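Local structure of 6-phospho-beta-d glycosidase (Streptococcus pyogenes, 5FOO) at residues A[1-6]-A[459-463]; A[224-228]-A[244-249]; A[253-258]-A[356-360]; A[341-347]-A[396-402]. The protein probably hydrolyses the beta-glycosidic bond of 6-phosphorylated beta-glucosides, as a retaining-type glycosidase of glycosyl hydrolase family 1 with a TIM-barrel fold. The protein carries 1 engineered substitution. All blocks are in the same frame, centred on the assembly; numbering follows the deposited sequence.

Contact 1. Residues A[1-6]-A[459-463]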
# COMPACT_ATOMS: atom_id res chain seq x y z
N MET A 1 -19.16 19.62 -12.96
CA MET A 1 -18.53 20.88 -12.46
C MET A 1 -17.02 20.75 -12.11
O MET A 1 -16.31 21.69 -12.33
CB MET A 1 -19.30 21.48 -11.29
CG MET A 1 -18.98 22.97 -11.10
SD MET A 1 -19.31 23.73 -9.48
CE MET A 1 -18.78 22.49 -8.28
N LEU A 2 -16.52 19.64 -11.56
CA LEU A 2 -15.04 19.46 -11.33
C LEU A 2 -14.52 18.38 -12.28
O LEU A 2 -14.65 17.16 -12.05
CB LEU A 2 -14.77 19.04 -9.85
CG LEU A 2 -14.47 20.06 -8.77
CD1 LEU A 2 -15.20 21.37 -8.97
CD2 LEU A 2 -14.72 19.47 -7.38
N ALA A 3 -13.96 18.82 -13.39
CA ALA A 3 -13.53 17.89 -14.41
C ALA A 3 -12.06 17.42 -14.19
O ALA A 3 -11.17 18.21 -13.94
CB ALA A 3 -13.71 18.52 -15.78
N PHE A 4 -11.79 16.13 -14.40
CA PHE A 4 -10.45 15.57 -14.17
C PHE A 4 -9.64 15.48 -15.47
O PHE A 4 -10.23 15.58 -16.55
CB PHE A 4 -10.62 14.20 -13.44
CG PHE A 4 -10.88 14.36 -11.96
CD1 PHE A 4 -12.14 14.67 -11.49
CD2 PHE A 4 -9.83 14.28 -11.06
CE1 PHE A 4 -12.37 14.85 -10.13
CE2 PHE A 4 -10.04 14.48 -9.72
CZ PHE A 4 -11.31 14.77 -9.26
N PRO A 5 -8.31 15.28 -15.37
CA PRO A 5 -7.51 15.21 -16.59
C PRO A 5 -7.91 14.09 -17.52
O PRO A 5 -8.55 13.13 -17.10
CB PRO A 5 -6.07 14.98 -16.05
CG PRO A 5 -6.08 15.64 -14.71
CD PRO A 5 -7.46 15.41 -14.17
N LYS A 6 -7.55 14.20 -18.79
CA LYS A 6 -7.92 13.18 -19.73
C LYS A 6 -7.07 11.97 -19.37
O LYS A 6 -5.96 12.10 -18.95
CB LYS A 6 -7.68 13.61 -21.20
CG LYS A 6 -8.98 13.94 -21.94
CD LYS A 6 -8.95 15.27 -22.65
CE LYS A 6 -7.95 15.29 -23.79
NZ LYS A 6 -7.63 16.68 -24.24
N HIS A 459 -18.11 9.83 -16.36
CA HIS A 459 -18.16 11.21 -16.82
C HIS A 459 -16.85 11.98 -16.61
O HIS A 459 -16.72 13.12 -17.08
CB HIS A 459 -19.34 11.93 -16.21
CG HIS A 459 -20.65 11.35 -16.63
ND1 HIS A 459 -21.83 11.58 -15.95
CD2 HIS A 459 -20.97 10.53 -17.67
CE1 HIS A 459 -22.82 10.94 -16.56
NE2 HIS A 459 -22.32 10.30 -17.60
N ASN A 460 -15.89 11.36 -15.93
CA ASN A 460 -14.61 11.98 -15.62
C ASN A 460 -14.75 13.28 -14.87
O ASN A 460 -14.01 14.22 -15.11
CB ASN A 460 -13.74 12.13 -16.88
CG ASN A 460 -12.24 12.14 -16.55
OD1 ASN A 460 -11.80 11.52 -15.57
ND2 ASN A 460 -11.47 12.89 -17.32
N ARG A 461 -15.68 13.32 -13.91
CA ARG A 461 -15.95 14.52 -13.13
C ARG A 461 -16.83 14.26 -11.88
O ARG A 461 -17.51 13.23 -11.77
CB ARG A 461 -16.66 15.57 -14.01
CG ARG A 461 -18.12 15.20 -14.30
CD ARG A 461 -18.65 15.98 -15.49
NE ARG A 461 -20.10 15.88 -15.53
CZ ARG A 461 -20.86 16.43 -16.47
NH1 ARG A 461 -20.31 17.15 -17.40
NH2 ARG A 461 -22.16 16.32 -16.43
N LEU A 462 -16.82 15.22 -10.98
CA LEU A 462 -17.67 15.27 -9.79
C LEU A 462 -18.74 16.40 -9.83
O LEU A 462 -18.46 17.43 -10.41
CB LEU A 462 -16.82 15.69 -8.61
CG LEU A 462 -15.81 14.86 -7.92
CD1 LEU A 462 -15.06 15.75 -6.94
CD2 LEU A 462 -16.51 13.78 -7.15
N ILE A 463 -19.82 16.24 -9.04
CA ILE A 463 -20.88 17.24 -8.66
C ILE A 463 -21.59 17.66 -9.91
O ILE A 463 -21.91 16.79 -10.71
CB ILE A 463 -20.48 18.55 -7.82
CG1 ILE A 463 -19.13 18.48 -7.05
CG2 ILE A 463 -21.64 18.93 -6.87
CD1 ILE A 463 -18.63 19.80 -6.42

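Contact 2. Residues A[224-228]-A[244-249]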
# COMPACT_ATOMS: atom_id res chain seq x y z
N ASN A 224 3.68 6.49 1.54
CA ASN A 224 2.83 7.47 2.28
C ASN A 224 3.52 8.82 2.27
O ASN A 224 4.75 8.96 2.52
CB ASN A 224 2.64 7.04 3.72
CG ASN A 224 1.40 6.14 3.93
OD1 ASN A 224 0.28 6.65 4.17
ND2 ASN A 224 1.61 4.80 3.92
N LEU A 225 2.76 9.84 1.95
CA LEU A 225 3.28 11.18 2.13
C LEU A 225 2.36 11.94 3.13
O LEU A 225 2.34 13.16 3.14
CB LEU A 225 3.43 11.85 0.77
CG LEU A 225 4.46 12.91 0.41
CD1 LEU A 225 5.88 12.66 0.87
CD2 LEU A 225 4.45 13.04 -1.10
N THR A 226 1.64 11.20 3.95
CA THR A 226 0.75 11.81 4.98
C THR A 226 1.52 12.83 5.83
O THR A 226 2.54 12.49 6.35
CB THR A 226 0.11 10.71 5.82
OG1 THR A 226 -0.61 9.80 4.96
CG2 THR A 226 -0.86 11.30 6.91
N PRO A 227 1.11 14.11 5.88
CA PRO A 227 1.82 15.02 6.71
C PRO A 227 1.76 14.62 8.21
O PRO A 227 0.78 14.00 8.63
CB PRO A 227 1.05 16.34 6.53
CG PRO A 227 0.40 16.20 5.20
CD PRO A 227 -0.04 14.76 5.25
N ALA A 228 2.83 14.94 8.95
CA ALA A 228 2.84 14.78 10.43
C ALA A 228 2.58 16.18 10.98
O ALA A 228 3.50 16.98 11.10
CB ALA A 228 4.17 14.21 10.88
N ALA A 244 9.30 13.32 12.73
CA ALA A 244 8.34 12.34 12.30
C ALA A 244 8.22 12.27 10.76
O ALA A 244 7.99 11.18 10.19
CB ALA A 244 7.01 12.58 12.90
N GLU A 245 8.43 13.41 10.10
CA GLU A 245 8.43 13.45 8.62
C GLU A 245 9.67 12.81 8.10
O GLU A 245 9.58 12.00 7.20
CB GLU A 245 8.26 14.85 8.06
CG GLU A 245 6.93 15.42 8.56
CD GLU A 245 6.05 16.04 7.53
OE1 GLU A 245 6.55 16.34 6.46
OE2 GLU A 245 4.84 16.22 7.84
N LEU A 246 10.81 13.13 8.70
CA LEU A 246 12.07 12.54 8.23
C LEU A 246 12.02 11.03 8.12
O LEU A 246 12.52 10.47 7.13
CB LEU A 246 13.27 12.88 9.10
CG LEU A 246 13.93 14.23 9.02
CD1 LEU A 246 15.01 14.27 10.10
CD2 LEU A 246 14.55 14.43 7.66
N TRP A 247 11.51 10.39 9.19
CA TRP A 247 11.36 8.96 9.28
C TRP A 247 10.18 8.44 8.45
O TRP A 247 10.38 7.59 7.60
CB TRP A 247 11.23 8.50 10.77
CG TRP A 247 10.97 7.05 10.92
CD1 TRP A 247 9.75 6.49 11.18
CD2 TRP A 247 11.91 5.96 10.86
NE1 TRP A 247 9.86 5.14 11.23
CE2 TRP A 247 11.18 4.79 11.00
CE3 TRP A 247 13.29 5.87 10.65
CZ2 TRP A 247 11.76 3.55 10.99
CZ3 TRP A 247 13.86 4.64 10.64
CH2 TRP A 247 13.11 3.49 10.80
N ASN A 248 8.97 8.89 8.73
CA ASN A 248 7.78 8.26 8.15
C ASN A 248 7.59 8.56 6.65
O ASN A 248 6.94 7.80 5.97
CB ASN A 248 6.49 8.60 8.92
CG ASN A 248 6.51 8.08 10.35
OD1 ASN A 248 6.33 6.88 10.58
ND2 ASN A 248 6.84 8.95 11.31
N ASN A 249 8.13 9.68 6.18
CA ASN A 249 7.97 10.12 4.80
C ASN A 249 9.29 10.15 4.04
O ASN A 249 9.43 9.45 3.01
CB ASN A 249 7.24 11.46 4.73
CG ASN A 249 5.83 11.35 5.31
OD1 ASN A 249 5.29 10.25 5.43
ND2 ASN A 249 5.23 12.44 5.62
O HOH W 1 7.21 7.85 2.23

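Contact 3. Residues A[253-258]-A[356-360]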
# COMPACT_ATOMS: atom_id res chain seq x y z
N MET A 253 10.77 8.26 0.40
CA MET A 253 10.56 9.20 -0.70
C MET A 253 11.86 9.69 -1.32
O MET A 253 11.98 9.68 -2.52
CB MET A 253 9.74 10.40 -0.30
CG MET A 253 8.25 10.11 -0.16
SD MET A 253 7.41 9.82 -1.73
CE MET A 253 7.53 11.45 -2.46
N GLU A 254 12.82 10.06 -0.48
CA GLU A 254 14.10 10.54 -0.93
C GLU A 254 14.80 9.44 -1.67
O GLU A 254 15.36 9.70 -2.70
CB GLU A 254 14.98 11.11 0.20
CG GLU A 254 14.50 12.43 0.78
CD GLU A 254 14.43 13.53 -0.27
OE1 GLU A 254 15.29 13.56 -1.17
OE2 GLU A 254 13.50 14.36 -0.17
N ALA A 255 14.80 8.23 -1.13
CA ALA A 255 15.40 7.11 -1.83
C ALA A 255 14.69 6.75 -3.16
O ALA A 255 15.35 6.54 -4.17
CB ALA A 255 15.45 5.89 -0.96
N ALA A 256 13.36 6.71 -3.18
CA ALA A 256 12.61 6.40 -4.40
C ALA A 256 12.83 7.42 -5.55
O ALA A 256 13.06 7.01 -6.67
CB ALA A 256 11.14 6.29 -4.11
N VAL A 257 12.73 8.71 -5.23
CA VAL A 257 12.66 9.76 -6.20
C VAL A 257 14.05 10.34 -6.49
O VAL A 257 14.38 10.53 -7.62
CB VAL A 257 11.78 10.90 -5.67
CG1 VAL A 257 11.76 12.06 -6.63
CG2 VAL A 257 10.34 10.41 -5.38
N HIS A 258 14.85 10.64 -5.46
CA HIS A 258 16.14 11.25 -5.61
C HIS A 258 17.24 10.28 -5.43
O HIS A 258 18.33 10.67 -5.67
CB HIS A 258 16.34 12.49 -4.72
CG HIS A 258 15.37 13.60 -5.00
ND1 HIS A 258 14.49 14.09 -4.06
CD2 HIS A 258 15.08 14.26 -6.15
CE1 HIS A 258 13.74 15.04 -4.59
NE2 HIS A 258 14.05 15.13 -5.87
N HIS A 356 8.39 19.69 -3.86
CA HIS A 356 9.55 19.05 -3.26
C HIS A 356 9.97 17.78 -3.97
O HIS A 356 11.09 17.26 -3.75
CB HIS A 356 9.29 18.81 -1.77
CG HIS A 356 9.10 20.09 -1.00
ND1 HIS A 356 10.16 20.87 -0.59
CD2 HIS A 356 7.98 20.74 -0.60
CE1 HIS A 356 9.71 21.96 0.02
NE2 HIS A 356 8.39 21.90 0.02
N TYR A 357 9.15 17.27 -4.89
CA TYR A 357 9.56 16.03 -5.54
C TYR A 357 9.48 16.13 -7.03
O TYR A 357 9.12 15.13 -7.68
CB TYR A 357 8.74 14.86 -4.96
CG TYR A 357 9.18 14.59 -3.55
CD1 TYR A 357 10.38 13.94 -3.29
CD2 TYR A 357 8.42 15.02 -2.47
CE1 TYR A 357 10.82 13.72 -1.95
CE2 TYR A 357 8.85 14.79 -1.18
CZ TYR A 357 10.04 14.15 -0.94
OH TYR A 357 10.38 13.92 0.36
N ASP A 358 9.84 17.34 -7.52
CA ASP A 358 10.04 17.67 -8.93
C ASP A 358 8.76 17.49 -9.72
O ASP A 358 8.78 17.20 -10.90
CB ASP A 358 11.11 16.78 -9.53
CG ASP A 358 12.40 16.85 -8.79
OD1 ASP A 358 12.80 17.95 -8.41
OD2 ASP A 358 13.04 15.82 -8.57
N ASN A 359 7.63 17.60 -9.04
CA ASN A 359 6.36 17.24 -9.64
C ASN A 359 6.36 15.98 -10.51
O ASN A 359 5.62 15.94 -11.51
CB ASN A 359 5.87 18.43 -10.48
CG ASN A 359 4.37 18.57 -10.49
OD1 ASN A 359 3.62 18.02 -9.65
ND2 ASN A 359 3.91 19.36 -11.42
N ILE A 360 7.13 14.94 -10.15
CA ILE A 360 7.01 13.71 -10.91
C ILE A 360 5.56 13.11 -10.92
O ILE A 360 4.71 13.43 -10.07
CB ILE A 360 7.94 12.61 -10.44
CG1 ILE A 360 7.67 12.20 -9.01
CG2 ILE A 360 9.41 12.99 -10.63
CD1 ILE A 360 8.26 10.83 -8.75

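Contact 4. Residues A[341-347]-A[396-402]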
# COMPACT_ATOMS: atom_id res chain seq x y z
N ILE A 341 -10.84 12.07 10.30
CA ILE A 341 -11.12 12.36 8.92
C ILE A 341 -10.69 13.83 8.66
O ILE A 341 -11.20 14.80 9.31
CB ILE A 341 -12.61 12.16 8.66
CG1 ILE A 341 -12.94 10.65 8.90
CG2 ILE A 341 -13.05 12.72 7.26
CD1 ILE A 341 -14.39 10.30 8.65
N TYR A 342 -9.73 14.00 7.73
CA TYR A 342 -9.18 15.31 7.36
C TYR A 342 -8.75 15.30 5.84
O TYR A 342 -7.58 15.15 5.52
CB TYR A 342 -7.98 15.62 8.29
CG TYR A 342 -7.58 17.04 8.22
CD1 TYR A 342 -8.43 18.06 8.71
CD2 TYR A 342 -6.40 17.40 7.59
CE1 TYR A 342 -8.06 19.40 8.61
CE2 TYR A 342 -6.01 18.71 7.53
CZ TYR A 342 -6.85 19.70 7.99
OH TYR A 342 -6.43 20.97 7.78
N PRO A 343 -9.72 15.40 4.92
CA PRO A 343 -9.44 15.33 3.45
C PRO A 343 -8.51 16.41 2.87
O PRO A 343 -7.94 16.23 1.81
CB PRO A 343 -10.85 15.43 2.83
CG PRO A 343 -11.67 16.15 3.84
CD PRO A 343 -11.17 15.62 5.17
N GLU A 344 -8.33 17.49 3.59
CA GLU A 344 -7.45 18.56 3.21
C GLU A 344 -6.07 18.08 3.10
O GLU A 344 -5.28 18.65 2.35
CB GLU A 344 -7.48 19.68 4.22
CG GLU A 344 -8.81 20.40 4.31
CD GLU A 344 -9.81 19.87 5.38
OE1 GLU A 344 -9.85 18.62 5.69
OE2 GLU A 344 -10.58 20.73 5.87
N ALA A 345 -5.74 17.04 3.85
CA ALA A 345 -4.40 16.48 3.74
C ALA A 345 -4.05 16.03 2.31
O ALA A 345 -2.89 16.00 1.94
CB ALA A 345 -4.20 15.30 4.71
N VAL A 346 -5.05 15.64 1.53
CA VAL A 346 -4.79 15.26 0.12
C VAL A 346 -4.21 16.39 -0.70
O VAL A 346 -3.33 16.16 -1.49
CB VAL A 346 -6.04 14.79 -0.56
CG1 VAL A 346 -5.77 14.49 -2.06
CG2 VAL A 346 -6.55 13.54 0.14
N TYR A 347 -4.70 17.61 -0.48
CA TYR A 347 -4.17 18.79 -1.12
C TYR A 347 -2.76 19.02 -0.66
O TYR A 347 -1.83 19.20 -1.48
CB TYR A 347 -5.06 20.02 -0.81
CG TYR A 347 -4.51 21.34 -1.31
CD1 TYR A 347 -4.64 21.75 -2.66
CD2 TYR A 347 -3.87 22.19 -0.45
CE1 TYR A 347 -4.13 22.98 -3.10
CE2 TYR A 347 -3.34 23.38 -0.89
CZ TYR A 347 -3.48 23.76 -2.19
OH TYR A 347 -2.91 24.95 -2.49
N HIS A 396 -12.52 13.76 -0.50
CA HIS A 396 -11.07 13.54 -0.69
C HIS A 396 -10.72 13.88 -2.16
O HIS A 396 -9.71 14.55 -2.45
CB HIS A 396 -10.66 12.11 -0.27
CG HIS A 396 -10.53 11.95 1.21
ND1 HIS A 396 -11.63 11.83 2.05
CD2 HIS A 396 -9.44 11.94 2.02
CE1 HIS A 396 -11.23 11.77 3.30
NE2 HIS A 396 -9.91 11.83 3.32
N LEU A 397 -11.61 13.42 -3.03
CA LEU A 397 -11.56 13.72 -4.47
C LEU A 397 -11.65 15.19 -4.76
O LEU A 397 -11.03 15.64 -5.72
CB LEU A 397 -12.66 13.01 -5.25
CG LEU A 397 -12.27 11.67 -5.82
CD1 LEU A 397 -13.51 11.00 -6.34
CD2 LEU A 397 -11.28 11.81 -6.96
N THR A 398 -12.42 15.94 -3.95
CA THR A 398 -12.53 17.38 -4.15
C THR A 398 -11.18 18.01 -3.86
O THR A 398 -10.74 18.97 -4.56
CB THR A 398 -13.61 18.01 -3.27
OG1 THR A 398 -14.88 17.45 -3.62
CG2 THR A 398 -13.67 19.46 -3.50
N TYR A 399 -10.49 17.52 -2.84
CA TYR A 399 -9.20 18.10 -2.56
C TYR A 399 -8.11 17.62 -3.52
O TYR A 399 -7.18 18.35 -3.76
CB TYR A 399 -8.79 17.90 -1.13
CG TYR A 399 -9.49 18.85 -0.19
CD1 TYR A 399 -9.01 20.14 -0.00
CD2 TYR A 399 -10.63 18.46 0.48
CE1 TYR A 399 -9.65 21.02 0.84
CE2 TYR A 399 -11.29 19.32 1.33
CZ TYR A 399 -10.78 20.60 1.52
OH TYR A 399 -11.41 21.44 2.37
N LEU A 400 -8.25 16.41 -4.08
CA LEU A 400 -7.34 15.96 -5.15
C LEU A 400 -7.50 16.86 -6.36
O LEU A 400 -6.53 17.28 -6.96
CB LEU A 400 -7.64 14.52 -5.52
CG LEU A 400 -6.60 13.88 -6.38
CD1 LEU A 400 -5.26 13.77 -5.64
CD2 LEU A 400 -7.09 12.53 -6.85
N HIS A 401 -8.73 17.19 -6.70
CA HIS A 401 -9.00 18.13 -7.82
C HIS A 401 -8.35 19.49 -7.61
O HIS A 401 -7.65 19.99 -8.48
CB HIS A 401 -10.49 18.28 -8.10
CG HIS A 401 -10.79 19.02 -9.37
ND1 HIS A 401 -10.94 20.39 -9.42
CD2 HIS A 401 -10.93 18.58 -10.65
CE1 HIS A 401 -11.16 20.76 -10.67
NE2 HIS A 401 -11.19 19.67 -11.43
N LYS A 402 -8.52 20.03 -6.41
CA LYS A 402 -7.84 21.26 -6.00
C LYS A 402 -6.34 21.16 -6.20
O LYS A 402 -5.74 22.03 -6.76
CB LYS A 402 -8.22 21.63 -4.55
CG LYS A 402 -7.97 23.09 -4.18
CD LYS A 402 -7.97 23.32 -2.68
CE LYS A 402 -7.47 24.69 -2.26
NZ LYS A 402 -7.24 24.72 -0.78
O HOH W 2 -9.23 11.62 6.06

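Contact 1. Residues A[1-6]-A[459-463]
The two ends of the modelled chain pair as a short antiparallel ribbon. Leu2 and Leu462 form a hydrogen-bonded pair. Leu2 N donates to Leu462 O at 3.2 Å, and Leu462 N donates to Leu2 O at 3.1 Å. Leu2 O also receives a CA-H...O contact from Arg461 CA at 3.1 Å. Leu462 O has a second, weak donor in Met1 N at 3.4 Å. Ala3 and Arg461 follow as a non-hydrogen-bonded pair, with CA atoms 4.3 Å apart. Beyond them, Phe4 N donates to Asn460 O at 3.0 Å. This two-stranded sheet is separate from the eight-stranded TIM barrel and lies at the protein surface, beside helices 387-405 and 448-459. Asn460 has left the latter helix with positive phi, which turns the chain into strand 461-462. Both ends of its amide are used. Asn460 ND2 donates to Pro5 O at 2.9 Å, while OD1 accepts from Trp10 NE1. Ala3 O is taken by His401 of helix 387-405. The apolar groups of Leu2 and Leu462 share one face, with Leu2 CD2 3.8 Å from Leu462 CD1. Phe4 turns its ring edge to Leu462, CE1 to CG 4.1 Å, and the same ring meets Trp10 and His401 edge-to-face. At the open end, Met1 CE packs 3.3 Å from Ile463 CD1.

Contact 2. Residues A[224-228]-A[244-249]
Ala228 sets its methyl group against that of Ala244, with the two CB atoms 3.8 Å apart. The small side chains let the loop come close to the helix. The backbone of Ala228 is held by Glu245, whose OE2 accepts from Ala228 N at 2.6 Å. Glu245 OE2 also lies 3.4 Å from Pro227 CA. One helical turn further on, Asn249 points its side chain into the bend of 224-228. Water 1 bridges the two backbones, donating to Asn224 O at 2.7 Å and to Asn249 O at 2.8 Å. Asn248 ND2 bonds Ala244 O within the helix at 2.7 Å, and also Tyr323 OH. The loop leaves the fifth barrel strand, 218-224, at the active-site end of the TIM barrel. Asn224 ND2 bonds Glu165, a residue of the 6-phosphocyclophellitol pocket. Helix 235-258 thus flanks the exit of this strand, with helix 344-356 touching Leu225 and Pro227, and helix 166-174 packing on Trp247.

Contact 3. Residues A[253-258]-A[356-360]
This contact belongs to the outer helical layer of the TIM barrel, where the end of helix 235-258 meets the turn that leads from helix 344-356 into strand 362-367. Tyr357 is the centre of the packing. It is the first residue to leave helical geometry after helix 344-356, and its ring lies against the other helix. Met253 CE sits over one face of the ring, 3.6 Å from its centroid, as a CH-pi contact. Met253 SD adds a longer Met-aromatic contact, 5.1 Å from the centroid of the Tyr357 ring. Val257 CG1 meets the ring edge, 4.1 Å from Tyr357 CD1. In this alpha/beta barrel, Met253 and Val257 also touch Leu294 of strand 293-297, so the packing reaches from the helix layer to the barrel wall. Val257 CG2 extends the apolar patch to Ile360 CD1 at 4.0 Å. Two hydrogen bonds of His258 border it. His258 ND1 donates to Glu254 OE1 at 3.0 Å, and His258 NE2 donates to Asp358 OD2, also at 3.0 Å. With both nitrogens donating, the imidazole is probably protonated between two carboxylates. The rings of His258 and Tyr357 meet rim to rim, centroids 5.7 Å apart.

Contact 4. Residues A[341-347]-A[396-402]
The backbone of 341-347 runs from an extended entry at Ile341 through Pro343 into the first turn of helix 344-356, while 396-402 is helical throughout. They approach at two places: the CA atoms of Pro343 and His396 are 4.8 Å apart, and those of Tyr347 and Tyr399 are 5.3 Å apart. No direct hydrogen bond joins them. Pro343 lies over the face of the His396 ring, with CB 3.6 Å from the centroid. Val346 CG2 meets the edge of that ring, 3.8 Å from CD2. The imidazole is held by its own helix, since ND1 bonds Phe392 O. On its other side, water 2 links His396 NE2 at 2.8 Å to Tyr342 N at 3.0 Å. Tyr399 receives Glu344 CA over its ring face, 3.9 Å from the centroid, and Pro343 CB reaches its CD2 at 3.8 Å. Val346 CG1 packs on Leu400 CD1 at 3.7 Å. Toward the solvent, Lys402 lies over the Tyr347 ring, with NZ 4.0 Å from the centroid in a cation-pi contact. These are neighbouring helices of the TIM barrel, following its sixth and seventh strands. Their union rests on aliphatic groups over aromatic faces, with one charged group over a ring, so packing, CH-pi and cation-pi contacts join the two segments, with a water in place of a direct hydrogen bond.

From the N terminus, contact 1 pairs the first residues with the last modelled ones, so it closes a loop that holds the whole eight-stranded barrel. The other three contacts are nested inside it. Contact 2 closes first, a short loop from the end of the fifth barrel strand to helix 235-258. Contact 3 opens later on that same helix and ends before strand 362-367. Contact 4 opens within this span and closes on helix 387-405, so contacts 3 and 4 cross. Contacts 2 and 3 touch through Leu225 and Met253, and contacts 2 and 4 through Pro227 and Ala345. Contact 4 meets the terminal ribbon through helix 387-405.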